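Local coordinates for protein agarase (Pseudoalteromonas fuliginea, PDB 6XJ9) that probably hydrolyses agarose, as a glycoside hydrolase of family 50 from a marine bacterium, at residues 374-379 against 411-416. Residues are numbered along the deposited sequence; the frame is centred on the assembly and turned at random.
Sequences LGKHFG and ADYMQK
Tyr413 reaches His377 and Lys376 with its phenol end. From CB, the tyrosine side chain leaves the first turn of helix 413-428 toward segment 374-379. With CG between the backbone N and the carbonyl carbon (chi1 67°), the ring extends toward His377 and Lys376. Further out, Tyr413 CE2 lies 4.1 Å from His377 CE1. Tyr413 CZ comes nearer, at 3.8 Å from His377 CE1. The tip, Tyr413 OH, makes the closest approach, 3.2 Å from His377 CE1, and meets the imidazole at its edge, near the ring plane. Tyr413 OH also lies 3.6 Å from Lys376 CD. The two rings meet obliquely, with planes at 80°, and no hydrogen bond crosses the contact.

Lys376 CG lies 3.6 Å above one face of the His377 imidazole, offset toward its rim. Bends at chi3 and chi4 fold the lysine chain, and its NZ forms a salt bridge with Glu403 and a hydrogen bond to the Thr373 carbonyl. His377 NE2 bonds the other carboxylate oxygen of Glu403, which probably helps hold the imidazole's rotation. Replacing His377 by an alanine is likely to cost Tyr413 OH its imidazole neighbour and Glu403 OE1 its bond to NE2.

Behind Tyr413, Asp412 is the N-cap of the helix. Asp412 OD1 accepts from Gln415 N at 3.1 Å, from above the carboxylate plane. Glu403 belongs to helix 397-406, so three elements join here. The contact is an oblique His-Tyr ring contact that joins the N-capped start of helix 413-428 to the 3-10 segment leading into strand 378-381, an outer strand of a four-stranded antiparallel sheet.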
loop_
_atom_site.group_PDB
_atom_site.type_symbol
_atom_site.label_atom_id
_atom_site.label_comp_id
_atom_site.label_asym_id
_atom_site.label_seq_id
_atom_site.Cartn_x
_atom_site.Cartn_y
_atom_site.Cartn_z
ATOM N N LEU A 374 -25.276 -24.347 -5.002
ATOM C CA LEU A 374 -25.006 -23.172 -4.186
ATOM C C LEU A 374 -26.269 -22.716 -3.456
ATOM O O LEU A 374 -26.246 -21.727 -2.717
ATOM C CB LEU A 374 -24.432 -22.064 -5.076
ATOM C CG LEU A 374 -23.056 -22.354 -5.687
ATOM C CD1 LEU A 374 -22.612 -21.209 -6.581
ATOM C CD2 LEU A 374 -22.003 -22.638 -4.621
ATOM N N GLY A 375 -27.362 -23.461 -3.661
ATOM C CA GLY A 375 -28.610 -23.238 -2.953
ATOM C C GLY A 375 -28.525 -23.632 -1.479
ATOM O O GLY A 375 -29.425 -23.322 -0.699
ATOM N N LYS A 376 -27.440 -24.317 -1.101
ATOM C CA LYS A 376 -27.275 -24.768 0.270
ATOM C C LYS A 376 -26.843 -23.599 1.160
ATOM O O LYS A 376 -26.884 -23.710 2.381
ATOM C CB LYS A 376 -26.324 -25.968 0.335
ATOM C CG LYS A 376 -24.869 -25.684 -0.007
ATOM C CD LYS A 376 -23.911 -26.802 0.405
ATOM C CE LYS A 376 -24.030 -28.054 -0.441
ATOM N NZ LYS A 376 -23.643 -27.800 -1.850
ATOM N N HIS A 377 -26.462 -22.474 0.539
ATOM C CA HIS A 377 -26.009 -21.303 1.276
ATOM C C HIS A 377 -27.157 -20.376 1.662
ATOM O O HIS A 377 -26.915 -19.325 2.245
ATOM C CB HIS A 377 -24.827 -20.631 0.567
ATOM C CG HIS A 377 -23.758 -21.631 0.293
ATOM N ND1 HIS A 377 -23.138 -22.322 1.311
ATOM C CD2 HIS A 377 -23.282 -22.135 -0.866
ATOM C CE1 HIS A 377 -22.280 -23.173 0.792
ATOM N NE2 HIS A 377 -22.355 -23.084 -0.547
ATOM N N PHE A 378 -28.398 -20.769 1.352
ATOM C CA PHE A 378 -29.545 -20.096 1.940
ATOM C C PHE A 378 -29.634 -20.460 3.419
ATOM O O PHE A 378 -29.315 -21.580 3.815
ATOM C CB PHE A 378 -30.858 -20.450 1.226
ATOM C CG PHE A 378 -31.111 -19.749 -0.088
ATOM C CD1 PHE A 378 -31.423 -18.396 -0.130
ATOM C CD2 PHE A 378 -31.060 -20.446 -1.287
ATOM C CE1 PHE A 378 -31.648 -17.750 -1.339
ATOM C CE2 PHE A 378 -31.287 -19.800 -2.495
ATOM C CZ PHE A 378 -31.577 -18.455 -2.521
ATOM N N GLY A 379 -30.055 -19.487 4.228
ATOM C CA GLY A 379 -30.323 -19.703 5.641
ATOM C C GLY A 379 -31.586 -18.957 6.051
ATOM O O GLY A 379 -32.392 -18.603 5.197
ATOM N N ALA A 411 -15.313 -31.980 -2.952
ATOM C CA ALA A 411 -14.357 -31.896 -1.860
ATOM C C ALA A 411 -15.016 -31.234 -0.646
ATOM O O ALA A 411 -16.057 -30.583 -0.763
ATOM C CB ALA A 411 -13.118 -31.157 -2.309
ATOM N N ASP A 412 -14.403 -31.430 0.527
ATOM C CA ASP A 412 -14.939 -30.950 1.789
ATOM C C ASP A 412 -14.503 -29.494 1.953
ATOM O O ASP A 412 -13.473 -29.221 2.568
ATOM C CB ASP A 412 -14.461 -31.850 2.935
ATOM C CG ASP A 412 -15.064 -31.543 4.298
ATOM O OD1 ASP A 412 -15.603 -30.424 4.480
ATOM O OD2 ASP A 412 -14.975 -32.427 5.182
ATOM N N TYR A 413 -15.298 -28.567 1.392
ATOM C CA TYR A 413 -14.895 -27.174 1.267
ATOM C C TYR A 413 -14.706 -26.533 2.643
ATOM O O TYR A 413 -13.830 -25.687 2.795
ATOM C CB TYR A 413 -15.839 -26.382 0.353
ATOM C CG TYR A 413 -17.242 -26.197 0.881
ATOM C CD1 TYR A 413 -18.244 -27.118 0.603
ATOM C CD2 TYR A 413 -17.571 -25.096 1.657
ATOM C CE1 TYR A 413 -19.531 -26.953 1.089
ATOM C CE2 TYR A 413 -18.853 -24.921 2.157
ATOM C CZ TYR A 413 -19.832 -25.851 1.873
ATOM O OH TYR A 413 -21.086 -25.672 2.378
ATOM N N MET A 414 -15.527 -26.928 3.628
ATOM C CA MET A 414 -15.427 -26.363 4.967
ATOM C C MET A 414 -14.124 -26.812 5.624
ATOM O O MET A 414 -13.431 -26.004 6.237
ATOM C CB MET A 414 -16.606 -26.777 5.856
ATOM C CG MET A 414 -17.900 -26.079 5.490
ATOM S SD MET A 414 -17.714 -24.281 5.634
ATOM C CE MET A 414 -17.436 -24.148 7.400
ATOM N N GLN A 415 -13.808 -28.111 5.505
ATOM C CA GLN A 415 -12.585 -28.658 6.078
ATOM C C GLN A 415 -11.372 -27.980 5.447
ATOM O O GLN A 415 -10.411 -27.669 6.142
ATOM C CB GLN A 415 -12.526 -30.180 5.910
ATOM C CG GLN A 415 -11.149 -30.781 6.163
ATOM C CD GLN A 415 -11.055 -32.155 5.548
ATOM O OE1 GLN A 415 -10.467 -32.342 4.481
ATOM N NE2 GLN A 415 -11.671 -33.129 6.203
ATOM N N LYS A 416 -11.427 -27.748 4.128
ATOM C CA LYS A 416 -10.306 -27.118 3.445
ATOM C C LYS A 416 -10.188 -25.658 3.883
ATOM O O LYS A 416 -9.082 -25.135 4.019
ATOM C CB LYS A 416 -10.419 -27.283 1.927
ATOM C CG LYS A 416 -9.339 -26.589 1.105
ATOM C CD LYS A 416 -7.952 -27.193 1.250
ATOM C CE LYS A 416 -6.933 -26.562 0.317
ATOM N NZ LYS A 416 -5.595 -27.190 0.447
#